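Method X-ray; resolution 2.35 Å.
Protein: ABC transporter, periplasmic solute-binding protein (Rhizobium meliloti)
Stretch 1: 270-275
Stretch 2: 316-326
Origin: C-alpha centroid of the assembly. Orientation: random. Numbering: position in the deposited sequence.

Stretch 1 (270-275) PGNVTL
Stretch 2 (316-326) PAGNMFSAALP

Residues 270–275 and 316–326 belong to one chain and meet through a small contact that buries 303 Å² in total. The first stretch leaves Pro 270 (phi/psi −57/−22), passes through Gly 271 at 94/−174 and Asn 272 at −144/11, and then extends through Val 273 (−114/139), Thr 274 (−117/134) and Leu 275 (−88/122); Thr 274 and Leu 275 lie in a strand that continues later in the chain. The positive phi of Gly 271 suits a residue without a side chain, since a CB there would be jammed against the carbonyl O of Pro 270.

The second stretch has no regular helix or strand. Ala 317 (−101/128), Gly 318 (−95/−31) and Asn 319 (−118/154) lead to Met 320, a selenomethionine, at −59/−32, followed by Phe 321 (−126/135). A type I turn then runs from Ser 322 (−67/165) through Ala 323 (−66/−21) and Ala 324 (−58/−27) to Leu 325 (−86/154), closed by Leu 325 N to Ser 322 O at 3.1 Å. The register pairs Asn 272 with Ser 322, CA to CA 6.0 Å, and Thr 274 with Phe 321, CA to CA 6.4 Å. Thus the segments run antiparallel here, but no backbone-to-backbone hydrogen bond joins them; side-chain hydroxyls make the direct links.

Thr 274 covers the most ground. Its CB points toward the second stretch, and the m rotamer (chi1 −47°) lets OG1 donate a short hydrogen bond to Met 320 O, 2.6 Å away. A water donates to the same OG1 at 2.6 Å and accepts from Ser 322 N at 3.0 Å, bridging a gap in which Thr 274 OG1 and Ser 322 N stand 4.3 Å apart. The methyl of Thr 274 makes an apolar contact, CG2 lying 4.0 Å from Ala 317 CB.

Ser 322, with chi1 at 90° (p), also points toward its partner. Its OG donates to Gly 271 O at 3.0 Å and weakly accepts from Ala 324 N at 3.3 Å, so one hydroxyl ties the turn to the neighboring loop. Ala 324 CB packs 3.8 Å from Gly 271 O.

Leu 325 starts sideways, but its end comes nearer (chi1 −68°, m; chi2 147°, between wells), bringing CD1 to 3.5 Å from Asn 272 O. Asn 272 CB lies 4.2 Å from Leu 325 CG, an aliphatic contact; chi1 of 56° (p) and chi2 of 63° lead the amide away, where OD1 is hydrogen-bonded elsewhere in the structure. Val 273 and Leu 275, both t at chi1, point away.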

# COMPACT_ATOMS: atom_id res chain seq x y z
N PRO A 270 -4.44 -7.47 -8.38
CA PRO A 270 -3.64 -8.36 -7.50
C PRO A 270 -3.02 -7.67 -6.28
O PRO A 270 -2.66 -8.34 -5.30
CB PRO A 270 -2.52 -8.86 -8.42
CG PRO A 270 -2.97 -8.58 -9.80
CD PRO A 270 -3.91 -7.42 -9.75
N GLY A 271 -2.87 -6.34 -6.32
CA GLY A 271 -2.62 -5.59 -5.11
C GLY A 271 -1.17 -5.35 -4.79
O GLY A 271 -0.30 -5.68 -5.58
N ASN A 272 -0.92 -4.76 -3.62
CA ASN A 272 0.40 -4.30 -3.23
C ASN A 272 0.77 -4.45 -1.76
O ASN A 272 1.82 -3.97 -1.32
CB ASN A 272 0.62 -2.85 -3.72
CG ASN A 272 -0.44 -1.89 -3.22
OD1 ASN A 272 -0.58 -1.65 -2.03
ND2 ASN A 272 -1.13 -1.26 -4.14
N VAL A 273 -0.05 -5.17 -1.03
CA VAL A 273 0.14 -5.56 0.36
C VAL A 273 0.30 -7.10 0.31
O VAL A 273 -0.41 -7.80 -0.44
CB VAL A 273 -1.10 -5.21 1.26
CG1 VAL A 273 -1.00 -5.82 2.66
CG2 VAL A 273 -1.29 -3.71 1.43
N THR A 274 1.24 -7.60 1.10
CA THR A 274 1.51 -9.01 1.15
C THR A 274 1.20 -9.50 2.53
O THR A 274 1.56 -8.87 3.54
CB THR A 274 2.97 -9.33 0.78
OG1 THR A 274 3.32 -8.58 -0.41
CG2 THR A 274 3.15 -10.85 0.57
N LEU A 275 0.49 -10.61 2.57
CA LEU A 275 0.33 -11.37 3.80
C LEU A 275 1.47 -12.31 3.89
O LEU A 275 1.64 -13.14 3.02
CB LEU A 275 -0.96 -12.18 3.80
CG LEU A 275 -1.17 -13.07 5.02
CD1 LEU A 275 -1.62 -12.26 6.21
CD2 LEU A 275 -2.23 -14.09 4.70
N PRO A 316 -1.18 -15.99 -5.17
CA PRO A 316 -0.16 -16.56 -4.28
C PRO A 316 1.12 -15.76 -4.40
O PRO A 316 1.43 -15.27 -5.46
CB PRO A 316 0.07 -17.97 -4.84
CG PRO A 316 -1.25 -18.33 -5.45
CD PRO A 316 -1.84 -17.03 -5.98
N ALA A 317 1.83 -15.62 -3.29
CA ALA A 317 3.04 -14.80 -3.27
C ALA A 317 4.27 -15.69 -3.36
O ALA A 317 4.40 -16.67 -2.62
CB ALA A 317 3.08 -13.95 -2.02
N GLY A 318 5.12 -15.37 -4.31
CA GLY A 318 6.49 -15.85 -4.32
C GLY A 318 7.46 -14.86 -3.68
O GLY A 318 8.46 -15.24 -3.13
N ASN A 319 7.17 -13.57 -3.77
CA ASN A 319 8.08 -12.53 -3.29
C ASN A 319 7.42 -11.74 -2.18
O ASN A 319 6.18 -11.67 -2.08
CB ASN A 319 8.40 -11.58 -4.42
CG ASN A 319 9.13 -12.27 -5.53
OD1 ASN A 319 8.65 -13.25 -6.07
ND2 ASN A 319 10.32 -11.81 -5.84
N MSE A 320 8.25 -11.16 -1.33
CA MSE A 320 7.72 -10.35 -0.26
C MSE A 320 6.91 -9.23 -0.81
O MSE A 320 5.95 -8.80 -0.18
CB MSE A 320 8.81 -9.77 0.59
CG MSE A 320 8.29 -9.15 1.90
SE MSE A 320 9.86 -8.32 2.86
CE MSE A 320 8.86 -7.17 4.15
N PHE A 321 7.28 -8.73 -1.98
CA PHE A 321 6.57 -7.63 -2.58
C PHE A 321 6.16 -8.04 -3.96
O PHE A 321 6.99 -8.59 -4.72
CB PHE A 321 7.46 -6.43 -2.68
CG PHE A 321 7.91 -5.91 -1.38
CD1 PHE A 321 6.99 -5.31 -0.49
CD2 PHE A 321 9.25 -5.98 -1.01
CE1 PHE A 321 7.40 -4.81 0.73
CE2 PHE A 321 9.65 -5.48 0.20
CZ PHE A 321 8.73 -4.89 1.08
N SER A 322 4.91 -7.75 -4.30
CA SER A 322 4.43 -8.00 -5.67
C SER A 322 5.13 -7.06 -6.65
O SER A 322 5.75 -6.06 -6.26
CB SER A 322 2.90 -7.86 -5.79
OG SER A 322 2.51 -6.53 -6.11
N ALA A 323 5.02 -7.40 -7.93
CA ALA A 323 5.64 -6.67 -9.07
C ALA A 323 5.06 -5.25 -9.26
O ALA A 323 5.68 -4.39 -9.88
CB ALA A 323 5.45 -7.50 -10.34
N ALA A 324 3.86 -5.03 -8.73
CA ALA A 324 3.26 -3.72 -8.70
C ALA A 324 4.14 -2.69 -7.95
O ALA A 324 4.05 -1.49 -8.22
CB ALA A 324 1.87 -3.80 -8.03
N LEU A 325 4.97 -3.16 -7.02
CA LEU A 325 5.82 -2.24 -6.26
C LEU A 325 7.09 -1.96 -6.97
O LEU A 325 7.54 -2.78 -7.76
CB LEU A 325 6.15 -2.78 -4.87
CG LEU A 325 4.83 -2.78 -4.07
CD1 LEU A 325 4.80 -3.95 -3.11
CD2 LEU A 325 4.60 -1.44 -3.37
N PRO A 326 7.67 -0.80 -6.69
CA PRO A 326 8.97 -0.51 -7.26
C PRO A 326 10.01 -1.29 -6.48
O PRO A 326 9.79 -1.63 -5.32
CB PRO A 326 9.11 1.02 -7.07
CG PRO A 326 8.11 1.41 -6.03
CD PRO A 326 7.09 0.33 -5.92
O HOH W 1 3.14 -6.60 -2.12